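Angiopoietin-related protein 6 (Homo sapiens, PDB 6Y43) probably acts as a secreted, angiopoietin-like signalling factor, its fibrinogen-like C-terminal globe carrying a bound calcium ion and likely serving in recognition of partners. Local coordinates at residues Gln52-Gly57 / Leu180-Trp184; His143-Ser149 / Arg167-Trp171. All coordinates share one frame. Residues are numbered along the deposited sequence.

Interaction 1 of 2, residues Gln52-Gly57 / Leu180-Trp184; sequences QRRQDG and LNGVW. With EDO (1,2-ethanediol), chain C.
Build Q52-R54 as the extended end of strand 48-54, CA-to-CB of Q52 and R54 pointing toward L180-W184 and that of R53 away; Q55-G57 then peel off as a loop, G57 at positive phi. Q55 OE1 accepts at 2.5 Å from O2 of 1,2-ethanediol, probably crystallisation liquor. L180 starts the facing irregular coil, its O accepting from R54 NH1 at 2.9 Å, its side chain packing on A213 and M215 of strand 212-219. N181 leads its CB away, but chi1 m swings OD1 back to accept from Q52 NE2 at 2.9 Å. G182 O takes both ends of the guanidinium, R54 NH1 at 2.8 Å and R54 NH2 at 2.9 Å, at its edge, close to its plane; chi1 to chi3, all m, curl it there, and F61 adds a cation-pi contact. In this fibrinogen-like globe, R54 thus holds the long coil after helix 162-166 through the carbonyls of L180 and G182. V183 points away from Q52-G57. W184 (chi1 t, chi2 89°) lays one indole face against the loop, G57 N 3.4 Å from W184 CE3, with G57 CA and W184 CA 5.4 Å apart. A CB on G57 would clash there. W184 NE1 donates to R211 O.

Interaction 2 of 2, residues His143-Ser149 / Arg167-Trp171; sequences HNDKPFS and RGGWW. With EDO (1,2-ethanediol), chain D.
A type II turn from H143 to K146, closed by K146 N to H143 O at 3.2 Å, leads into extended P147-S149, antiparallel to G169-W171. The register is one hydrogen-bonded bridge pair, S149 with W170, CA atoms 5.5 Å apart: S149 N gives to W170 O at 2.8 Å, and W170 N to S149 O at 3.0 Å. CA-H...O contacts extend it, W171 CA to P147 O at 3.2 Å and G169 CA to S149 O at 3.3 Å. H143 (chi1 m) sends ND1 to W171 O at 2.7 Å, while its NE2 accepts from H177 N. The edge of W170 meets the H143 face, centroids of the imidazole and five-membered indole ring 4.7 Å apart, planes at 74°. F148 (chi1 t) likewise turns its edge to W171, its ring centroid 4.8 Å from that of the five-membered ring, planes at 78°. W171 NE1 bonds to Y125 O, and S149 OG to R155 N; the S149 side chain lies about 7 Å from the calcium ion. G168 O accepts from 1,2-ethanediol O1, probably crystallisation liquor, at 2.8 Å. The segments flanking the calcium-site residues are thus joined by paired backbone groups, the H143 imidazole and T-shaped rings, without a salt bridge between them.

From the N terminus, strand 48-54 and the loop after it supply the first half of interaction 1, which waits until 180-184 for its partner. The intervening chain includes strands 95-102, 108-118 and 127-133, then 143-149. Interaction 2 closes a much shorter loop, 143-149 to 167-171, holding helix 162-166 and the calcium ligands D154, D156, Y158 and G160; it lies wholly within the larger loop of interaction 1, so the two nest without crossing. They lie about 16 Å apart between centres, yet they touch: N181 ND2 probably hydrogen-bonds to G169 O, L180 packs on W170 and V183 on R167. Together they connect the central sheet to the calcium-binding loop region.

Interaction 1 of 2, residues Gln52-Gly57 / Leu180-Trp184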
loop_
_atom_site.group_PDB
_atom_site.type_symbol
_atom_site.label_atom_id
_atom_site.label_comp_id
_atom_site.label_asym_id
_atom_site.label_seq_id
_atom_site.Cartn_x
_atom_site.Cartn_y
_atom_site.Cartn_z
ATOM N N GLN A 52 2.414 2.735 0.822
ATOM C CA GLN A 52 3.102 1.559 1.320
ATOM C C GLN A 52 4.252 1.296 0.376
ATOM O O GLN A 52 4.083 1.444 -0.839
ATOM C CB GLN A 52 2.175 0.339 1.346
ATOM C CG GLN A 52 2.795 -0.848 2.021
ATOM C CD GLN A 52 3.350 -1.878 1.060
ATOM O OE1 GLN A 52 3.477 -1.631 -0.141
ATOM N NE2 GLN A 52 3.690 -3.054 1.597
ATOM N N ARG A 53 5.414 0.938 0.921
ATOM C CA ARG A 53 6.529 0.562 0.057
ATOM C C ARG A 53 7.449 -0.401 0.780
ATOM O O ARG A 53 7.796 -0.181 1.951
ATOM C CB ARG A 53 7.342 1.776 -0.403
ATOM C CG ARG A 53 8.444 1.404 -1.365
ATOM C CD ARG A 53 8.964 2.651 -2.101
ATOM N NE ARG A 53 9.316 3.685 -1.147
ATOM C CZ ARG A 53 9.383 4.984 -1.414
ATOM N NH1 ARG A 53 9.127 5.442 -2.624
ATOM N NH2 ARG A 53 9.699 5.818 -0.450
ATOM N N ARG A 54 7.844 -1.451 0.068
ATOM C CA ARG A 54 8.855 -2.410 0.492
ATOM C C ARG A 54 9.992 -2.441 -0.518
ATOM O O ARG A 54 9.744 -2.448 -1.724
ATOM C CB ARG A 54 8.306 -3.827 0.555
ATOM C CG ARG A 54 6.962 -4.015 1.240
ATOM C CD ARG A 54 7.020 -3.512 2.659
ATOM N NE ARG A 54 7.907 -4.276 3.534
ATOM C CZ ARG A 54 7.584 -5.412 4.139
ATOM N NH1 ARG A 54 6.399 -5.965 3.935
ATOM N NH2 ARG A 54 8.444 -6.013 4.959
ATOM N N GLN A 55 11.230 -2.539 -0.037
ATOM C CA GLN A 55 12.338 -2.535 -0.987
ATOM C C GLN A 55 13.659 -3.017 -0.405
ATOM O O GLN A 55 14.589 -3.311 -1.167
ATOM C CB GLN A 55 12.536 -1.135 -1.571
ATOM C CG GLN A 55 12.961 -0.089 -0.528
ATOM C CD GLN A 55 12.996 1.327 -1.088
ATOM O OE1 GLN A 55 12.218 1.670 -1.977
ATOM N NE2 GLN A 55 13.917 2.136 -0.593
ATOM N N ASP A 56 13.780 -3.092 0.914
ATOM C CA ASP A 56 15.080 -3.489 1.451
ATOM C C ASP A 56 15.098 -4.093 2.851
ATOM O O ASP A 56 16.182 -4.376 3.382
ATOM C CB ASP A 56 16.028 -2.278 1.415
ATOM C CG ASP A 56 15.571 -1.132 2.325
ATOM O OD1 ASP A 56 14.667 -1.327 3.161
ATOM O OD2 ASP A 56 16.164 -0.022 2.255
ATOM N N GLY A 57 13.927 -4.343 3.442
ATOM C CA GLY A 57 13.899 -4.995 4.734
ATOM C C GLY A 57 14.328 -4.142 5.912
ATOM O O GLY A 57 14.606 -4.684 6.989
ATOM N N LEU A 180 1.484 -8.000 1.026
ATOM C CA LEU A 180 2.523 -7.011 0.771
ATOM C C LEU A 180 3.127 -6.457 2.048
ATOM O O LEU A 180 4.220 -5.886 1.987
ATOM C CB LEU A 180 1.996 -5.871 -0.090
ATOM C CG LEU A 180 1.483 -6.281 -1.480
ATOM C CD1 LEU A 180 1.120 -5.054 -2.268
ATOM C CD2 LEU A 180 2.488 -7.161 -2.221
ATOM N N ASN A 181 2.476 -6.629 3.202
ATOM C CA ASN A 181 3.058 -6.212 4.469
ATOM C C ASN A 181 3.762 -7.353 5.199
ATOM O O ASN A 181 4.034 -7.238 6.395
ATOM C CB ASN A 181 1.997 -5.574 5.360
ATOM C CG ASN A 181 1.573 -4.213 4.867
ATOM O OD1 ASN A 181 2.286 -3.560 4.087
ATOM N ND2 ASN A 181 0.425 -3.759 5.330
ATOM N N GLY A 182 4.083 -8.432 4.491
ATOM C CA GLY A 182 4.704 -9.590 5.089
ATOM C C GLY A 182 6.195 -9.426 5.248
ATOM O O GLY A 182 6.731 -8.319 5.337
ATOM N N VAL A 183 6.863 -10.563 5.339
ATOM C CA VAL A 183 8.300 -10.593 5.566
ATOM C C VAL A 183 9.020 -10.335 4.249
ATOM O O VAL A 183 8.862 -11.101 3.298
ATOM C CB VAL A 183 8.730 -11.945 6.143
ATOM C CG1 VAL A 183 10.234 -11.916 6.408
ATOM C CG2 VAL A 183 7.948 -12.288 7.382
ATOM N N TRP A 184 9.818 -9.269 4.196
ATOM C CA TRP A 184 10.697 -9.019 3.051
ATOM C C TRP A 184 11.926 -9.910 3.191
ATOM O O TRP A 184 12.753 -9.713 4.088
ATOM C CB TRP A 184 11.089 -7.544 2.974
ATOM C CG TRP A 184 11.840 -7.170 1.709
ATOM C CD1 TRP A 184 11.302 -6.765 0.524
ATOM C CD2 TRP A 184 13.253 -7.192 1.517
ATOM N NE1 TRP A 184 12.294 -6.525 -0.392
ATOM C CE2 TRP A 184 13.505 -6.788 0.186
ATOM C CE3 TRP A 184 14.331 -7.519 2.337
ATOM C CZ2 TRP A 184 14.804 -6.671 -0.338
ATOM C CZ3 TRP A 184 15.615 -7.420 1.816
ATOM C CH2 TRP A 184 15.838 -7.014 0.491
HETATM C C1 EDO C . 12.978 5.659 -2.595
HETATM O O1 EDO C . 13.858 4.987 -1.679
HETATM C C2 EDO C . 12.825 4.837 -3.865
HETATM O O2 EDO C . 12.064 3.677 -3.522
#

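Interaction 2 of 2, residues His143-Ser149 / Arg167-Trp171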
loop_
_atom_site.group_PDB
_atom_site.type_symbol
_atom_site.label_atom_id
_atom_site.label_comp_id
_atom_site.label_asym_id
_atom_site.label_seq_id
_atom_site.Cartn_x
_atom_site.Cartn_y
_atom_site.Cartn_z
ATOM N N HIS A 143 -9.555 -9.773 -1.014
ATOM C CA HIS A 143 -9.505 -9.068 0.249
ATOM C C HIS A 143 -10.538 -7.965 0.347
ATOM O O HIS A 143 -10.639 -7.306 1.386
ATOM C CB HIS A 143 -8.108 -8.507 0.417
ATOM C CG HIS A 143 -7.077 -9.582 0.467
ATOM N ND1 HIS A 143 -6.798 -10.270 1.625
ATOM C CD2 HIS A 143 -6.338 -10.166 -0.503
ATOM C CE1 HIS A 143 -5.869 -11.178 1.382
ATOM N NE2 HIS A 143 -5.571 -11.137 0.098
ATOM N N ASN A 144 -11.316 -7.767 -0.709
ATOM C CA ASN A 144 -12.371 -6.764 -0.683
ATOM C C ASN A 144 -13.351 -7.017 0.466
ATOM O O ASN A 144 -13.764 -8.156 0.719
ATOM C CB ASN A 144 -13.078 -6.816 -2.025
ATOM C CG ASN A 144 -13.789 -5.562 -2.378
ATOM O OD1 ASN A 144 -13.942 -4.657 -1.557
ATOM N ND2 ASN A 144 -14.191 -5.471 -3.639
ATOM N N ASP A 145 -13.721 -5.936 1.155
ATOM C CA ASP A 145 -14.694 -5.980 2.249
ATOM C C ASP A 145 -14.249 -6.940 3.338
ATOM O O ASP A 145 -15.080 -7.618 3.963
ATOM C CB ASP A 145 -16.087 -6.369 1.743
ATOM C CG ASP A 145 -17.197 -6.073 2.747
ATOM O OD1 ASP A 145 -16.992 -5.288 3.696
ATOM O OD2 ASP A 145 -18.278 -6.675 2.570
ATOM N N LYS A 146 -12.943 -7.031 3.550
ATOM C CA LYS A 146 -12.394 -7.671 4.719
ATOM C C LYS A 146 -11.866 -6.616 5.693
ATOM O O LYS A 146 -11.347 -5.575 5.267
ATOM C CB LYS A 146 -11.261 -8.630 4.344
ATOM C CG LYS A 146 -11.712 -9.890 3.573
ATOM C CD LYS A 146 -12.634 -10.780 4.403
ATOM C CE LYS A 146 -13.293 -11.810 3.519
ATOM N NZ LYS A 146 -14.292 -12.616 4.302
ATOM N N PRO A 147 -12.017 -6.852 6.987
ATOM C CA PRO A 147 -11.477 -5.931 7.986
ATOM C C PRO A 147 -9.968 -6.059 8.059
ATOM O O PRO A 147 -9.388 -7.055 7.631
ATOM C CB PRO A 147 -12.141 -6.389 9.281
ATOM C CG PRO A 147 -12.391 -7.839 9.072
ATOM C CD PRO A 147 -12.659 -8.030 7.609
ATOM N N PHE A 148 -9.333 -5.019 8.604
ATOM C CA PHE A 148 -7.891 -5.039 8.799
ATOM C C PHE A 148 -7.544 -5.777 10.085
ATOM O O PHE A 148 -8.044 -5.440 11.165
ATOM C CB PHE A 148 -7.339 -3.605 8.836
ATOM C CG PHE A 148 -5.866 -3.513 8.519
ATOM C CD1 PHE A 148 -5.437 -3.453 7.207
ATOM C CD2 PHE A 148 -4.932 -3.428 9.523
ATOM C CE1 PHE A 148 -4.087 -3.346 6.901
ATOM C CE2 PHE A 148 -3.581 -3.313 9.219
ATOM C CZ PHE A 148 -3.169 -3.280 7.910
ATOM N N SER A 149 -6.679 -6.788 9.966
ATOM C CA SER A 149 -6.220 -7.593 11.087
ATOM C C SER A 149 -4.740 -7.357 11.378
ATOM O O SER A 149 -3.922 -7.190 10.461
ATOM C CB SER A 149 -6.403 -9.105 10.819
ATOM O OG SER A 149 -7.747 -9.530 10.862
ATOM N N ARG A 167 2.522 -12.554 9.003
ATOM C CA ARG A 167 3.381 -11.564 9.657
ATOM C C ARG A 167 3.107 -10.122 9.260
ATOM O O ARG A 167 3.876 -9.251 9.635
ATOM C CB ARG A 167 4.868 -11.860 9.420
ATOM C CG ARG A 167 5.285 -13.309 9.593
ATOM C CD ARG A 167 4.999 -13.845 10.979
ATOM N NE ARG A 167 5.801 -13.169 11.982
ATOM C CZ ARG A 167 5.826 -13.482 13.274
ATOM N NH1 ARG A 167 5.075 -14.473 13.744
ATOM N NH2 ARG A 167 6.602 -12.786 14.102
ATOM N N GLY A 168 2.018 -9.826 8.550
ATOM C CA GLY A 168 1.671 -8.462 8.223
ATOM C C GLY A 168 0.467 -7.993 9.015
ATOM O O GLY A 168 -0.194 -8.732 9.736
ATOM N N GLY A 169 0.220 -6.669 8.910
ATOM C CA GLY A 169 -1.118 -6.141 9.099
ATOM C C GLY A 169 -1.775 -6.112 7.730
ATOM O O GLY A 169 -1.176 -5.648 6.758
ATOM N N TRP A 170 -2.996 -6.651 7.641
ATOM C CA TRP A 170 -3.596 -6.790 6.320
ATOM C C TRP A 170 -5.063 -7.127 6.475
ATOM O O TRP A 170 -5.512 -7.558 7.541
ATOM C CB TRP A 170 -2.879 -7.880 5.535
ATOM C CG TRP A 170 -2.992 -7.886 4.020
ATOM C CD1 TRP A 170 -3.586 -8.845 3.258
ATOM C CD2 TRP A 170 -2.426 -6.937 3.099
ATOM N NE1 TRP A 170 -3.441 -8.551 1.929
ATOM C CE2 TRP A 170 -2.738 -7.380 1.800
ATOM C CE3 TRP A 170 -1.703 -5.746 3.252
ATOM C CZ2 TRP A 170 -2.343 -6.689 0.661
ATOM C CZ3 TRP A 170 -1.310 -5.067 2.121
ATOM C CH2 TRP A 170 -1.637 -5.537 0.839
ATOM N N TRP A 171 -5.777 -6.985 5.357
ATOM C CA TRP A 171 -7.186 -7.352 5.268
ATOM C C TRP A 171 -7.284 -8.851 4.971
ATOM O O TRP A 171 -7.775 -9.298 3.931
ATOM C CB TRP A 171 -7.874 -6.508 4.206
ATOM C CG TRP A 171 -7.659 -5.007 4.360
ATOM C CD1 TRP A 171 -8.407 -4.140 5.111
ATOM C CD2 TRP A 171 -6.630 -4.213 3.751
ATOM N NE1 TRP A 171 -7.921 -2.860 4.992
ATOM C CE2 TRP A 171 -6.835 -2.881 4.159
ATOM C CE3 TRP A 171 -5.565 -4.495 2.880
ATOM C CZ2 TRP A 171 -6.012 -1.835 3.741
ATOM C CZ3 TRP A 171 -4.750 -3.449 2.480
ATOM C CH2 TRP A 171 -4.985 -2.138 2.910
HETATM C C1 EDO D . 1.319 -7.680 12.656
HETATM O O1 EDO D . 0.036 -8.303 12.526
HETATM C C2 EDO D . 1.764 -7.750 14.120
HETATM O O2 EDO D . 0.815 -7.021 14.918
#